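Local atomic coordinates of thermosome subunit (Methanococcoides burtonii, PDB entry 3AQ1), a protein that probably binds and hydrolyses ATP to assist the folding of other proteins, as a group II chaperonin of the TCP-1 family. Residues T110-K115 against K123-T128. Residues are numbered along the deposited sequence; the frame is centred on the assembly and turned at random.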
ATOM      1  N   THR A 110      -3.189  -9.018   9.999  1.00 51.96           N
ATOM      2  CA  THR A 110      -4.536  -9.046   9.447  1.00 44.96           C
ATOM      3  C   THR A 110      -4.570  -9.301   7.939  1.00 47.92           C
ATOM      4  O   THR A 110      -5.587  -9.757   7.405  1.00 56.38           O
ATOM      5  CB  THR A 110      -5.318  -7.743   9.742  1.00 49.84           C
ATOM      6  OG1 THR A 110      -4.828  -6.673   8.915  1.00 44.60           O
ATOM      7  CG2 THR A 110      -5.221  -7.366  11.216  1.00 46.07           C
ATOM      8  N   ALA A 111      -3.475  -9.008   7.245  1.00 42.14           N
ATOM      9  CA  ALA A 111      -3.445  -9.166   5.783  1.00 49.98           C
ATOM     10  C   ALA A 111      -2.957 -10.550   5.342  1.00 51.29           C
ATOM     11  O   ALA A 111      -2.928 -10.872   4.151  1.00 59.73           O
ATOM     12  CB  ALA A 111      -2.613  -8.053   5.123  1.00 35.15           C
ATOM     13  N   ILE A 112      -2.615 -11.370   6.323  1.00 38.28           N
ATOM     14  CA  ILE A 112      -1.949 -12.633   6.085  1.00 52.23           C
ATOM     15  C   ILE A 112      -2.813 -13.763   6.619  1.00 60.42           C
ATOM     16  O   ILE A 112      -2.730 -14.123   7.796  1.00 61.93           O
ATOM     17  CB  ILE A 112      -0.565 -12.649   6.801  1.00 48.95           C
ATOM     18  CG1 ILE A 112       0.245 -11.392   6.446  1.00 43.03           C
ATOM     19  CG2 ILE A 112       0.199 -13.936   6.502  1.00 42.81           C
ATOM     20  CD1 ILE A 112       1.624 -11.345   7.094  1.00 44.49           C
ATOM     21  N   THR A 113      -3.641 -14.331   5.753  1.00 72.07           N
ATOM     22  CA  THR A 113      -4.619 -15.318   6.201  1.00 81.74           C
ATOM     23  C   THR A 113      -5.002 -16.320   5.113  1.00 87.47           C
ATOM     24  O   THR A 113      -4.605 -16.187   3.956  1.00 86.62           O
ATOM     25  CB  THR A 113      -5.883 -14.627   6.746  1.00 81.11           C
ATOM     26  OG1 THR A 113      -6.172 -13.468   5.948  1.00 75.81           O
ATOM     27  CG2 THR A 113      -5.678 -14.199   8.201  1.00 77.31           C
ATOM     28  N   GLY A 114      -5.771 -17.331   5.494  1.00 92.95           N
ATOM     29  CA  GLY A 114      -6.171 -18.358   4.554  1.00105.15           C
ATOM     30  C   GLY A 114      -5.451 -19.675   4.770  1.00115.21           C
ATOM     31  O   GLY A 114      -4.857 -19.917   5.823  1.00114.31           O
ATOM     32  N   LYS A 115      -5.515 -20.537   3.763  1.00120.28           N
ATOM     33  CA  LYS A 115      -4.901 -21.853   3.851  1.00118.71           C
ATOM     34  C   LYS A 115      -3.419 -21.714   4.144  1.00105.11           C
ATOM     35  O   LYS A 115      -2.720 -20.964   3.469  1.00100.03           O
ATOM     36  CB  LYS A 115      -5.124 -22.635   2.551  1.00123.73           C
ATOM     37  CG  LYS A 115      -6.589 -22.931   2.267  1.00125.77           C
ATOM     38  CD  LYS A 115      -6.849 -23.178   0.792  1.00129.23           C
ATOM     39  CE  LYS A 115      -8.344 -23.283   0.526  1.00131.85           C
ATOM     40  NZ  LYS A 115      -8.666 -23.357  -0.925  1.00134.41           N
ATOM     41  N   LYS A 123       6.213 -14.897  11.319  1.00 49.20           N
ATOM     42  CA  LYS A 123       7.449 -14.525  10.630  1.00 43.29           C
ATOM     43  C   LYS A 123       7.236 -13.561   9.468  1.00 50.32           C
ATOM     44  O   LYS A 123       8.043 -12.658   9.256  1.00 49.64           O
ATOM     45  CB  LYS A 123       8.219 -15.762  10.146  1.00 37.62           C
ATOM     46  CG  LYS A 123       8.921 -16.567  11.247  1.00 41.78           C
ATOM     47  CD  LYS A 123       9.316 -17.957  10.735  1.00 55.03           C
ATOM     48  CE  LYS A 123       9.859 -18.883  11.829  1.00 58.51           C
ATOM     49  NZ  LYS A 123      10.033 -20.278  11.313  1.00 56.68           N
ATOM     50  N   LEU A 124       6.163 -13.744   8.710  1.00 48.38           N
ATOM     51  CA  LEU A 124       5.892 -12.822   7.616  1.00 46.74           C
ATOM     52  C   LEU A 124       5.495 -11.434   8.143  1.00 47.59           C
ATOM     53  O   LEU A 124       5.748 -10.416   7.502  1.00 50.82           O
ATOM     54  CB  LEU A 124       4.824 -13.372   6.681  1.00 38.65           C
ATOM     55  CG  LEU A 124       4.813 -12.668   5.329  1.00 37.86           C
ATOM     56  CD1 LEU A 124       6.148 -12.886   4.600  1.00 31.66           C
ATOM     57  CD2 LEU A 124       3.659 -13.147   4.497  1.00 35.85           C
ATOM     58  N   SER A 125       4.890 -11.399   9.319  1.00 38.69           N
ATOM     59  CA  SER A 125       4.512 -10.136   9.936  1.00 47.94           C
ATOM     60  C   SER A 125       5.748  -9.337  10.344  1.00 47.48           C
ATOM     61  O   SER A 125       5.848  -8.136  10.095  1.00 47.04           O
ATOM     62  CB  SER A 125       3.620 -10.391  11.153  1.00 49.62           C
ATOM     63  OG  SER A 125       2.389 -10.945  10.751  1.00 49.70           O
ATOM     64  N   ALA A 126       6.680 -10.030  10.982  1.00 37.39           N
ATOM     65  CA  ALA A 126       7.956  -9.459  11.360  1.00 42.90           C
ATOM     66  C   ALA A 126       8.678  -8.890  10.146  1.00 38.35           C
ATOM     67  O   ALA A 126       9.233  -7.799  10.187  1.00 44.01           O
ATOM     68  CB  ALA A 126       8.809 -10.512  12.029  1.00 21.22           C
ATOM     69  N   LEU A 127       8.669  -9.650   9.065  1.00 42.63           N
ATOM     70  CA  LEU A 127       9.365  -9.254   7.861  1.00 44.69           C
ATOM     71  C   LEU A 127       8.702  -8.009   7.278  1.00 42.34           C
ATOM     72  O   LEU A 127       9.389  -7.057   6.914  1.00 39.03           O
ATOM     73  CB  LEU A 127       9.375 -10.413   6.859  1.00 34.16           C
ATOM     74  CG  LEU A 127      10.116 -10.212   5.552  1.00 36.26           C
ATOM     75  CD1 LEU A 127      11.478  -9.640   5.858  1.00 34.65           C
ATOM     76  CD2 LEU A 127      10.227 -11.532   4.821  1.00 40.50           C
ATOM     77  N   THR A 128       7.370  -8.016   7.203  1.00 33.03           N
ATOM     78  CA  THR A 128       6.631  -6.847   6.741  1.00 38.07           C
ATOM     79  C   THR A 128       7.003  -5.574   7.501  1.00 45.87           C
ATOM     80  O   THR A 128       7.263  -4.532   6.903  1.00 48.00           O
ATOM     81  CB  THR A 128       5.132  -7.016   6.920  1.00 34.57           C
ATOM     82  OG1 THR A 128       4.678  -8.135   6.158  1.00 45.67           O
ATOM     83  CG2 THR A 128       4.438  -5.773   6.433  1.00 30.16           C
TER
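Ile-112 meets Leu-124 and Ser-125 chiefly through CD1, the end of its longer branch, with CG2 as a second, looser point of contact. The apolar part is a packing of aliphatic groups: the CD1 methyl of Ile-112 lies along the leucine side chain, 3.8 Å from both CB and CD2 of Leu-124, with CG of Leu-124 between them at 3.9 Å, while the shorter branch, CG2 of Ile-112, follows at 4.1 Å from the same CD2. One methyl of the leucine therefore faces both branches of the isoleucine, and the two side chains run at a slant to one another. The reach of CD1 comes from an extended outer torsion in Ile-112 (chi2 -179°), which carries the methyl away from the loop backbone to the helix surface; the closest CA pair, Ile-112 with Ser-125, is still 7.9 Å apart.

The loop joins two consecutive helices, 101-109 and 121-132, and places buried Ile-112 on the second, with helix 332-355 also packing on Leu-124 through Ala-341. These three helices packed together are consistent with the intermediate domain of group II chaperonins, which links the equatorial and apical domains.

One polar side chain, Ser-125, touches the methyl, and no hydrogen bond crosses the contact. OG of Ser-125 stands 3.8 Å from CD1 of Ile-112, a van der Waals approach, and its hydrogen bond goes back along its own helix to the carbonyl O of Lys-121. Also within helix 121-132, the carbonyl O of Leu-124 is gripped twice by Thr-128, one turn further along: by the backbone N and by OG1, each at 2.9 Å. The two donors arrive from opposite faces of the carbonyl plane, OG1 tilted 29° out of it.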